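Local coordinates for thioredoxin reductase (Streptomyces clavuligerus, PDB 4NTD), which is an FAD-dependent relative of thioredoxin reductase that catalyses disulfide bond formation in sulfur-containing natural products, probably in the pathway to holomycin, at residues 100-105 against 122-127; 29-34 against 128-133; 42-47 against 311-316. All blocks are in the same frame, centred on the assembly; numbering follows the deposited sequence. Where two conformers were deposited one is given.

In the fold
All three contacts belong to the FAD-binding domain, a Rossmann-type parallel sheet with an antiparallel three-stranded sheet beside it. Contact 3 is fully buried, partly by the second subunit, with two helices pressed together through glycine and alanine and with no hydrogen bond between the two segments. Contact 2 is buried too, but it joins strand to strand by apolar side chains, a backbone bond, a water and a long salt bridge. Contact 1 lies at the surface beside the adenine and relies mainly on backbone and water. Contacts 1 and 2 share the antiparallel sheet, where L124 packs on L130. Contact 1 meets contact 3 at one point, F101 on L43, whereas contacts 2 and 3 do not touch.

Contact 1: 100-105 against 122-127; sequences EFIRGE and VRLVGG. With FAD (flavin-adenine dinucleotide), chain C.
E105 and V125 meet where the chain leaves the edge strand 100-103 of the Rossmann fold's parallel sheet and enters the antiparallel three-stranded sheet that begins with strand 106-112. The polar part of the contact is backbone to backbone. V125 N donates a hydrogen bond to E105 O at 2.8 Å, with an N-H...O angle of 165°, and it approaches nearly along the C=O axis. The same oxygen receives a CA-H...O contact from L124, with L124 CA 3.2 Å from E105 O. A water completes the link: it accepts from E105 N and donates to V125 O, 2.9 Å from each, so the N-H and the C=O of E105 are both tied to V125, one through the water and the other directly.

That turn, type II from L124 to G127, is closed by G127 N on L124 O. G126 takes backbone angles at which a CB would jam against the preceding carbonyl.

Apolar contacts flank these bonds. I102 CG2 lies 3.9 Å from L124 CD2, and L124 also packs on V59 of the neighbouring parallel strand. A side chain on G104 would press tightly on that same L124 methyl. At the turn, E105 CB rests against V125 CG2 at 4.0 Å, the two side chains crossing obliquely.

The junction also touches the cofactor. The adenine of FAD sits against the G104-E105 backbone, with G104 O 3.4 Å from its C2A and E105 CA 3.6 Å from its N1A. The E105 side chain leaves with CG anti to the backbone N (chi1 -177°), and this brings E105 CG within 3.8 Å of the adenine amino nitrogen N6A.

Contact 2: 29-34 against 128-133; sequences GGIDVV and VALSTR
I31 and V34 of the Rossmann strand 31-36 pack on L130 and T132 of strand 129-132, the segments 31-34 and 129-132 crossing at 112°. I31 CB lies 3.4 Å from S131 O, I31 CD1 reaches L130 CD2 at 4.0 Å, and I31 CG2 sits 3.7 Å from T132 OG1. Further along, V34 CG2 presses on T132 CB at 3.6 Å. An alanine in place of I31 would probably open a gap beside L130 CD2 and leave T132 less tightly packed.

The backbones add one bond, R133 N to I31 O, at 3.2 Å and somewhat bent. A water accepts from I31 N and donates to S131 O, 2.8 Å from each. Next to this bond the D32 and R133 side chains lie side by side; D32 OD1 is 3.8 Å from R133 NH1, a long salt bridge with the carboxylate and guanidinium planes 60° apart.

The second shell positions these groups. T132 OG1, anti to the backbone N (chi1 -176°), hydrogen-bonds R134 O, just past the corner where the chain enters the parallel sheet beside strand 31-36. D32 OD2 takes the R55 amide, and R133 NH2 has salt bridges to E326 and D327 of helix 305-338. The arginine's charge is thus probably balanced chiefly by those two acids, with D32 a weaker third, while the crossing itself combines apolar packing with the R133 N bond and the water bridge.

Contact 3: 42-47 against 311-316; sequences GLNAAL and MGSAAA
A45 and G312 bring helix segments 42-47 and 311-316 together, their axes only 7.0 Å apart at 36° to each other and their N-to-C directions roughly the same. Helix 40-51 is the first helix of the Rossmann fold. It follows strand 31-36 through a glycine-rich turn that fits the GxGxxG pattern, with G42 as its third glycine and G41 binding FAD. Its partner is the long C-terminal helix 305-338.

Small residues make this spacing possible. The CA atoms of A45 and G312 are 4.1 Å apart, and the backbone at N44 and A45 lies so close to G312 that a CB there would clash with A45 N. The two segments share no hydrogen bond. Instead A45 CA makes a CA-H...O contact with G312 O at 3.3 Å, and A45 CB lies 3.4 Å from that oxygen, which also accepts the helical bond from A316 N.

Toward the dimer interface the contact is looser: N44 ND2 stands 4.0 Å from S313 CB. N44 CG departs from a staggered position (chi1 -144°), and its amide is held at both ends by the second subunit, ND2 on G74 O and OD1 on L76 N of that chain. S313 packs on L304 of the second subunit, so the helix pair and the dimer interface share these residues.

One turn beyond G312, A316 points toward the first helix, and its CB comes within 3.5 Å of A45 O.

Contact 1: 100-105 against 122-127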
loop_
_atom_site.group_PDB
_atom_site.type_symbol
_atom_site.label_atom_id
_atom_site.label_comp_id
_atom_site.label_asym_id
_atom_site.label_seq_id
_atom_site.Cartn_x
_atom_site.Cartn_y
_atom_site.Cartn_z
ATOM N N GLU A 100 -18.454 5.980 -12.283
ATOM C CA GLU A 100 -19.805 5.441 -12.176
ATOM C C GLU A 100 -19.810 4.074 -11.500
ATOM O O GLU A 100 -18.908 3.268 -11.714
ATOM C CB GLU A 100 -20.436 5.367 -13.561
ATOM C CG GLU A 100 -20.656 6.741 -14.171
ATOM C CD GLU A 100 -21.242 6.677 -15.560
ATOM O OE1 GLU A 100 -20.492 6.356 -16.506
ATOM O OE2 GLU A 100 -22.449 6.956 -15.711
ATOM N N PHE A 101 -20.830 3.835 -10.678
ATOM C CA PHE A 101 -20.957 2.598 -9.912
ATOM C C PHE A 101 -22.141 1.762 -10.386
ATOM O O PHE A 101 -23.224 2.290 -10.659
ATOM C CB PHE A 101 -21.163 2.906 -8.427
ATOM C CG PHE A 101 -19.908 3.272 -7.689
ATOM C CD1 PHE A 101 -19.145 2.294 -7.060
ATOM C CD2 PHE A 101 -19.506 4.597 -7.590
ATOM C CE1 PHE A 101 -17.994 2.629 -6.367
ATOM C CE2 PHE A 101 -18.357 4.939 -6.894
ATOM C CZ PHE A 101 -17.599 3.954 -6.282
ATOM N N ILE A 102 -21.921 0.453 -10.468
ATOM C CA ILE A 102 -22.988 -0.519 -10.652
ATOM C C ILE A 102 -22.880 -1.546 -9.529
ATOM O O ILE A 102 -21.793 -2.081 -9.284
ATOM C CB ILE A 102 -22.863 -1.261 -12.002
ATOM C CG1 ILE A 102 -22.914 -0.271 -13.172
ATOM C CG2 ILE A 102 -23.962 -2.314 -12.143
ATOM C CD1 ILE A 102 -22.638 -0.895 -14.525
ATOM N N ARG A 103 -23.985 -1.806 -8.835
ATOM C CA ARG A 103 -24.025 -2.917 -7.892
ATOM C C ARG A 103 -24.481 -4.162 -8.642
ATOM O O ARG A 103 -25.647 -4.278 -9.011
ATOM C CB ARG A 103 -24.954 -2.643 -6.712
ATOM C CG ARG A 103 -24.916 -3.760 -5.680
ATOM C CD ARG A 103 -25.839 -3.503 -4.504
ATOM N NE ARG A 103 -26.003 -4.703 -3.681
ATOM C CZ ARG A 103 -25.455 -4.863 -2.481
ATOM N NH1 ARG A 103 -24.722 -3.890 -1.958
ATOM N NH2 ARG A 103 -25.652 -5.984 -1.798
ATOM N N GLY A 104 -23.547 -5.079 -8.872
ATOM C CA GLY A 104 -23.812 -6.299 -9.624
ATOM C C GLY A 104 -22.608 -7.216 -9.591
ATOM O O GLY A 104 -21.624 -6.936 -8.902
ATOM N N GLU A 105 -22.687 -8.309 -10.345
ATOM C CA GLU A 105 -21.638 -9.322 -10.360
ATOM C C GLU A 105 -21.136 -9.542 -11.780
ATOM O O GLU A 105 -21.914 -9.874 -12.674
ATOM C CB GLU A 105 -22.160 -10.644 -9.784
ATOM C CG GLU A 105 -21.098 -11.735 -9.701
ATOM C CD GLU A 105 -21.601 -13.039 -9.102
ATOM O OE1 GLU A 105 -22.690 -13.058 -8.494
ATOM O OE2 GLU A 105 -20.891 -14.057 -9.238
ATOM N N VAL A 122 -16.672 -6.730 -20.631
ATOM C CA VAL A 122 -17.021 -7.144 -19.275
ATOM C C VAL A 122 -18.518 -7.440 -19.254
ATOM O O VAL A 122 -19.318 -6.588 -19.632
ATOM C CB VAL A 122 -16.680 -6.038 -18.257
ATOM C CG1 VAL A 122 -17.120 -6.433 -16.853
ATOM C CG2 VAL A 122 -15.187 -5.741 -18.283
ATOM N N ARG A 123 -18.879 -8.646 -18.817
ATOM C CA ARG A 123 -20.272 -9.096 -18.821
ATOM C C ARG A 123 -20.752 -9.380 -17.399
ATOM O O ARG A 123 -20.061 -10.045 -16.622
ATOM C CB ARG A 123 -20.427 -10.344 -19.700
ATOM C CG ARG A 123 -20.018 -10.125 -21.153
ATOM C CD ARG A 123 -20.217 -11.366 -22.014
ATOM N NE ARG A 123 -19.861 -11.115 -23.410
ATOM C CZ ARG A 123 -18.740 -11.536 -23.990
ATOM N NH1 ARG A 123 -17.858 -12.248 -23.302
ATOM N NH2 ARG A 123 -18.505 -11.253 -25.264
ATOM N N LEU A 124 -21.937 -8.866 -17.066
ATOM C CA LEU A 124 -22.531 -9.045 -15.741
ATOM C C LEU A 124 -23.575 -10.152 -15.747
ATOM O O LEU A 124 -24.180 -10.445 -16.782
ATOM C CB LEU A 124 -23.207 -7.753 -15.265
ATOM C CG LEU A 124 -22.334 -6.651 -14.662
ATOM C CD1 LEU A 124 -21.328 -6.121 -15.670
ATOM C CD2 LEU A 124 -23.215 -5.527 -14.139
ATOM N N VAL A 125 -23.795 -10.745 -14.577
ATOM C CA VAL A 125 -24.928 -11.641 -14.372
ATOM C C VAL A 125 -26.194 -10.835 -14.673
ATOM O O VAL A 125 -26.364 -9.727 -14.162
ATOM C CB VAL A 125 -24.983 -12.187 -12.928
ATOM C CG1 VAL A 125 -26.234 -13.031 -12.719
ATOM C CG2 VAL A 125 -23.736 -13.005 -12.610
ATOM N N GLY A 126 -27.060 -11.380 -15.522
ATOM C CA GLY A 126 -28.256 -10.669 -15.968
ATOM C C GLY A 126 -28.199 -10.235 -17.423
ATOM O O GLY A 126 -29.240 -10.073 -18.056
ATOM N N GLY A 127 -26.992 -10.023 -17.949
ATOM C CA GLY A 127 -26.817 -9.746 -19.379
ATOM C C GLY A 127 -26.168 -8.427 -19.767
ATOM O O GLY A 127 -25.780 -8.257 -20.922
HETATM P PA FAD C . -12.604 -6.683 -0.306
HETATM O O1A FAD C . -12.581 -5.576 0.714
HETATM O O2A FAD C . -13.066 -8.047 0.130
HETATM O O5B FAD C . -13.527 -6.207 -1.528
HETATM C C5B FAD C . -13.726 -7.053 -2.653
HETATM C C4B FAD C . -15.024 -6.642 -3.327
HETATM O O4B FAD C . -15.131 -7.298 -4.587
HETATM C C3B FAD C . -16.255 -7.038 -2.515
HETATM O O3B FAD C . -17.051 -5.885 -2.210
HETATM C C2B FAD C . -17.004 -8.021 -3.401
HETATM O O2B FAD C . -18.424 -7.873 -3.304
HETATM C C1B FAD C . -16.496 -7.667 -4.788
HETATM N N9A FAD C . -16.555 -8.737 -5.809
HETATM C C8A FAD C . -16.015 -9.966 -5.724
HETATM N N7A FAD C . -16.243 -10.664 -6.863
HETATM C C5A FAD C . -16.935 -9.867 -7.697
HETATM C C6A FAD C . -17.496 -9.975 -9.059
HETATM N N6A FAD C . -17.358 -11.120 -9.765
HETATM N N1A FAD C . -18.150 -8.902 -9.563
HETATM C C2A FAD C . -18.297 -7.755 -8.865
HETATM N N3A FAD C . -17.805 -7.592 -7.621
HETATM C C4A FAD C . -17.130 -8.592 -7.000
HETATM N N1 FAD C . -8.111 -5.619 7.702
HETATM C C2 FAD C . -7.706 -4.505 8.353
HETATM O O2 FAD C . -6.840 -3.791 7.807
HETATM N N3 FAD C . -8.198 -4.147 9.554
HETATM C C4 FAD C . -9.137 -4.874 10.185
HETATM O O4 FAD C . -9.571 -4.521 11.300
HETATM C C4X FAD C . -9.644 -6.106 9.535
HETATM N N5 FAD C . -10.588 -6.904 10.094
HETATM C C5X FAD C . -11.006 -8.031 9.458
HETATM C C6 FAD C . -11.975 -8.831 10.055
HETATM C C7 FAD C . -12.429 -9.991 9.432
HETATM C C7M FAD C . -13.481 -10.844 10.098
HETATM C C8 FAD C . -11.874 -10.381 8.112
HETATM C C8M FAD C . -12.343 -11.637 7.423
HETATM C C9 FAD C . -10.904 -9.587 7.508
HETATM C C9A FAD C . -10.443 -8.423 8.130
HETATM N N10 FAD C . -9.457 -7.594 7.535
HETATM C C10 FAD C . -9.051 -6.438 8.222
HETATM C "C1'" FAD C . -8.848 -7.878 6.229
HETATM C "C2'" FAD C . -9.671 -7.189 5.140
HETATM O "O2'" FAD C . -10.902 -7.903 4.958
HETATM C "C3'" FAD C . -8.921 -7.129 3.810
HETATM O "O3'" FAD C . -7.659 -6.481 4.008
HETATM C "C4'" FAD C . -9.682 -6.371 2.723
HETATM O "O4'" FAD C . -11.042 -6.812 2.636
HETATM C "C5'" FAD C . -9.040 -6.561 1.355
HETATM O "O5'" FAD C . -9.540 -5.560 0.471
HETATM P P FAD C . -9.879 -5.890 -1.063
HETATM O O1P FAD C . -8.780 -6.744 -1.634
HETATM O O2P FAD C . -10.257 -4.587 -1.722
HETATM O O3P FAD C . -11.158 -6.886 -1.001
HETATM O O HOH W 1 -25.242 -8.529 -11.763
#

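Contact 2: 29-34 against 128-133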
loop_
_atom_site.group_PDB
_atom_site.type_symbol
_atom_site.label_atom_id
_atom_site.label_comp_id
_atom_site.label_asym_id
_atom_site.label_seq_id
_atom_site.Cartn_x
_atom_site.Cartn_y
_atom_site.Cartn_z
ATOM N N GLY A 29 -17.560 8.804 -25.297
ATOM C CA GLY A 29 -16.105 8.937 -25.193
ATOM C C GLY A 29 -15.358 7.612 -25.077
ATOM O O GLY A 29 -14.154 7.552 -25.333
ATOM N N GLY A 30 -16.071 6.552 -24.693
ATOM C CA GLY A 30 -15.471 5.239 -24.461
ATOM C C GLY A 30 -15.063 5.090 -23.007
ATOM O O GLY A 30 -14.631 6.057 -22.377
ATOM N N ILE A 31 -15.209 3.880 -22.472
ATOM C CA ILE A 31 -14.820 3.584 -21.092
ATOM C C ILE A 31 -13.346 3.188 -21.081
ATOM O O ILE A 31 -12.915 2.355 -21.883
ATOM C CB ILE A 31 -15.687 2.455 -20.495
ATOM C CG1 ILE A 31 -17.159 2.891 -20.447
ATOM C CG2 ILE A 31 -15.201 2.072 -19.101
ATOM C CD1 ILE A 31 -18.137 1.740 -20.343
ATOM N N ASP A 32 -12.575 3.793 -20.179
ATOM C CA ASP A 32 -11.138 3.540 -20.099
ATOM C C ASP A 32 -10.812 2.361 -19.192
ATOM O O ASP A 32 -9.981 1.520 -19.539
ATOM C CB ASP A 32 -10.401 4.786 -19.608
ATOM C CG ASP A 32 -10.469 5.932 -20.597
ATOM O OD1 ASP A 32 -10.171 5.708 -21.789
ATOM O OD2 ASP A 32 -10.814 7.057 -20.180
ATOM N N VAL A 33 -11.453 2.308 -18.026
ATOM C CA VAL A 33 -11.180 1.260 -17.042
ATOM C C VAL A 33 -12.464 0.759 -16.388
ATOM O O VAL A 33 -13.315 1.553 -15.984
ATOM C CB VAL A 33 -10.234 1.752 -15.921
ATOM C CG1 VAL A 33 -9.732 0.575 -15.093
ATOM C CG2 VAL A 33 -9.061 2.533 -16.498
ATOM N N VAL A 34 -12.597 -0.562 -16.300
ATOM C CA VAL A 34 -13.600 -1.178 -15.440
ATOM C C VAL A 34 -12.883 -1.780 -14.235
ATOM O O VAL A 34 -11.969 -2.597 -14.385
ATOM C CB VAL A 34 -14.433 -2.254 -16.170
ATOM C CG1 VAL A 34 -15.355 -2.975 -15.191
ATOM C CG2 VAL A 34 -15.254 -1.620 -17.281
ATOM N N VAL A 128 -26.056 -7.487 -18.830
ATOM C CA VAL A 128 -25.447 -6.186 -19.128
ATOM C C VAL A 128 -23.959 -6.358 -19.441
ATOM O O VAL A 128 -23.249 -7.066 -18.725
ATOM C CB VAL A 128 -25.637 -5.179 -17.969
ATOM C CG1 VAL A 128 -24.806 -3.919 -18.191
ATOM C CG2 VAL A 128 -27.110 -4.819 -17.818
ATOM N N ALA A 129 -23.504 -5.720 -20.519
ATOM C CA ALA A 129 -22.098 -5.774 -20.920
ATOM C C ALA A 129 -21.528 -4.378 -21.154
ATOM O O ALA A 129 -22.258 -3.455 -21.529
ATOM C CB ALA A 129 -21.932 -6.625 -22.171
ATOM N N LEU A 130 -20.223 -4.245 -20.920
ATOM C CA LEU A 130 -19.478 -3.002 -21.135
ATOM C C LEU A 130 -18.213 -3.296 -21.931
ATOM O O LEU A 130 -17.594 -4.343 -21.743
ATOM C CB LEU A 130 -19.027 -2.389 -19.808
ATOM C CG LEU A 130 -19.995 -2.233 -18.637
ATOM C CD1 LEU A 130 -20.028 -3.485 -17.774
ATOM C CD2 LEU A 130 -19.572 -1.030 -17.807
ATOM N N SER A 131 -17.822 -2.358 -22.791
ATOM C CA SER A 131 -16.536 -2.411 -23.483
ATOM C C SER A 131 -15.579 -1.423 -22.818
ATOM O O SER A 131 -15.971 -0.302 -22.508
ATOM C CB SER A 131 -16.711 -2.058 -24.959
ATOM O OG SER A 131 -15.491 -2.195 -25.665
ATOM N N THR A 132 -14.333 -1.842 -22.603
ATOM C CA THR A 132 -13.350 -1.020 -21.888
ATOM C C THR A 132 -11.923 -1.242 -22.395
ATOM O O THR A 132 -11.602 -2.304 -22.930
ATOM C CB THR A 132 -13.411 -1.291 -20.366
ATOM O OG1 THR A 132 -12.514 -0.412 -19.673
ATOM C CG2 THR A 132 -13.061 -2.743 -20.039
ATOM N N ARG A 133 -11.069 -0.236 -22.219
ATOM C CA ARG A 133 -9.666 -0.344 -22.626
ATOM C C ARG A 133 -8.850 -1.195 -21.652
ATOM O O ARG A 133 -7.932 -1.903 -22.070
ATOM C CB ARG A 133 -9.030 1.044 -22.762
ATOM C CG ARG A 133 -9.683 1.918 -23.820
ATOM C CD ARG A 133 -9.034 3.290 -23.895
ATOM N NE ARG A 133 -7.712 3.242 -24.511
ATOM C CZ ARG A 133 -6.877 4.278 -24.593
ATOM N NH1 ARG A 133 -7.205 5.462 -24.087
ATOM N NH2 ARG A 133 -5.696 4.124 -25.178
HETATM O O HOH W 2 -16.309 1.886 -24.179
#

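Contact 3: 42-47 against 311-316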
loop_
_atom_site.group_PDB
_atom_site.type_symbol
_atom_site.label_atom_id
_atom_site.label_comp_id
_atom_site.label_asym_id
_atom_site.label_seq_id
_atom_site.Cartn_x
_atom_site.Cartn_y
_atom_site.Cartn_z
ATOM N N GLY A 42 -10.088 -1.679 -5.054
ATOM C CA GLY A 42 -10.757 -1.130 -6.223
ATOM C C GLY A 42 -11.079 0.347 -6.082
ATOM O O GLY A 42 -10.943 1.109 -7.039
ATOM N N LEU A 43 -11.502 0.760 -4.890
ATOM C CA LEU A 43 -11.858 2.163 -4.667
ATOM C C LEU A 43 -10.665 3.100 -4.819
ATOM O O LEU A 43 -10.788 4.149 -5.453
ATOM C CB LEU A 43 -12.513 2.369 -3.298
ATOM C CG LEU A 43 -13.970 1.911 -3.167
ATOM C CD1 LEU A 43 -14.408 1.995 -1.714
ATOM C CD2 LEU A 43 -14.899 2.725 -4.058
ATOM N N ASN A 44 -9.515 2.742 -4.253
ATOM C CA ASN A 44 -8.355 3.631 -4.364
ATOM C C ASN A 44 -7.792 3.640 -5.791
ATOM O O ASN A 44 -7.270 4.662 -6.241
ATOM C CB ASN A 44 -7.274 3.319 -3.318
ATOM C CG ASN A 44 -6.573 4.576 -2.806
ATOM O OD1 ASN A 44 -6.367 4.740 -1.603
ATOM N ND2 ASN A 44 -6.214 5.474 -3.719
ATOM N N ALA A 45 -7.912 2.523 -6.508
ATOM C CA ALA A 45 -7.559 2.501 -7.930
ATOM C C ALA A 45 -8.450 3.470 -8.713
ATOM O O ALA A 45 -7.956 4.295 -9.483
ATOM C CB ALA A 45 -7.672 1.091 -8.496
ATOM N N ALA A 46 -9.759 3.375 -8.496
ATOM C CA ALA A 46 -10.725 4.244 -9.174
ATOM C C ALA A 46 -10.532 5.722 -8.828
ATOM O O ALA A 46 -10.693 6.589 -9.689
ATOM C CB ALA A 46 -12.149 3.813 -8.847
ATOM N N LEU A 47 -10.191 6.003 -7.571
ATOM C CA LEU A 47 -9.984 7.378 -7.115
ATOM C C LEU A 47 -8.873 8.063 -7.913
ATOM O O LEU A 47 -9.061 9.166 -8.432
ATOM C CB LEU A 47 -9.658 7.399 -5.616
ATOM C CG LEU A 47 -9.334 8.753 -4.972
ATOM C CD1 LEU A 47 -10.434 9.769 -5.234
ATOM C CD2 LEU A 47 -9.104 8.586 -3.478
ATOM N N MET A 311 -2.034 -0.677 -2.923
ATOM C CA MET A 311 -1.799 -1.347 -4.195
ATOM C C MET A 311 -2.785 -0.891 -5.277
ATOM O O MET A 311 -2.455 -0.922 -6.464
ATOM C CB MET A 311 -1.803 -2.862 -4.012
ATOM C CG MET A 311 -0.538 -3.372 -3.334
ATOM S SD MET A 311 0.954 -2.893 -4.230
ATOM C CE MET A 311 0.493 -3.396 -5.887
ATOM N N GLY A 312 -3.980 -0.452 -4.876
ATOM C CA GLY A 312 -4.914 0.177 -5.811
ATOM C C GLY A 312 -4.337 1.448 -6.414
ATOM O O GLY A 312 -4.408 1.660 -7.624
ATOM N N SER A 313 -3.742 2.283 -5.566
ATOM C CA SER A 313 -3.080 3.500 -6.029
ATOM C C SER A 313 -1.910 3.177 -6.965
ATOM O O SER A 313 -1.756 3.811 -8.010
ATOM C CB SER A 313 -2.593 4.334 -4.840
ATOM O OG SER A 313 -1.994 5.542 -5.280
ATOM N N ALA A 314 -1.096 2.189 -6.593
ATOM C CA ALA A 314 0.054 1.792 -7.411
ATOM C C ALA A 314 -0.375 1.264 -8.781
ATOM O O ALA A 314 0.267 1.551 -9.792
ATOM C CB ALA A 314 0.899 0.761 -6.681
ATOM N N ALA A 315 -1.465 0.502 -8.811
ATOM C CA ALA A 315 -2.017 0.000 -10.069
ATOM C C ALA A 315 -2.497 1.144 -10.958
ATOM O O ALA A 315 -2.216 1.160 -12.157
ATOM C CB ALA A 315 -3.150 -0.980 -9.798
ATOM N N ALA A 316 -3.207 2.102 -10.365
ATOM C CA ALA A 316 -3.701 3.273 -11.097
ATOM C C ALA A 316 -2.557 4.074 -11.726
ATOM O O ALA A 316 -2.643 4.492 -12.881
ATOM C CB ALA A 316 -4.517 4.162 -10.173
#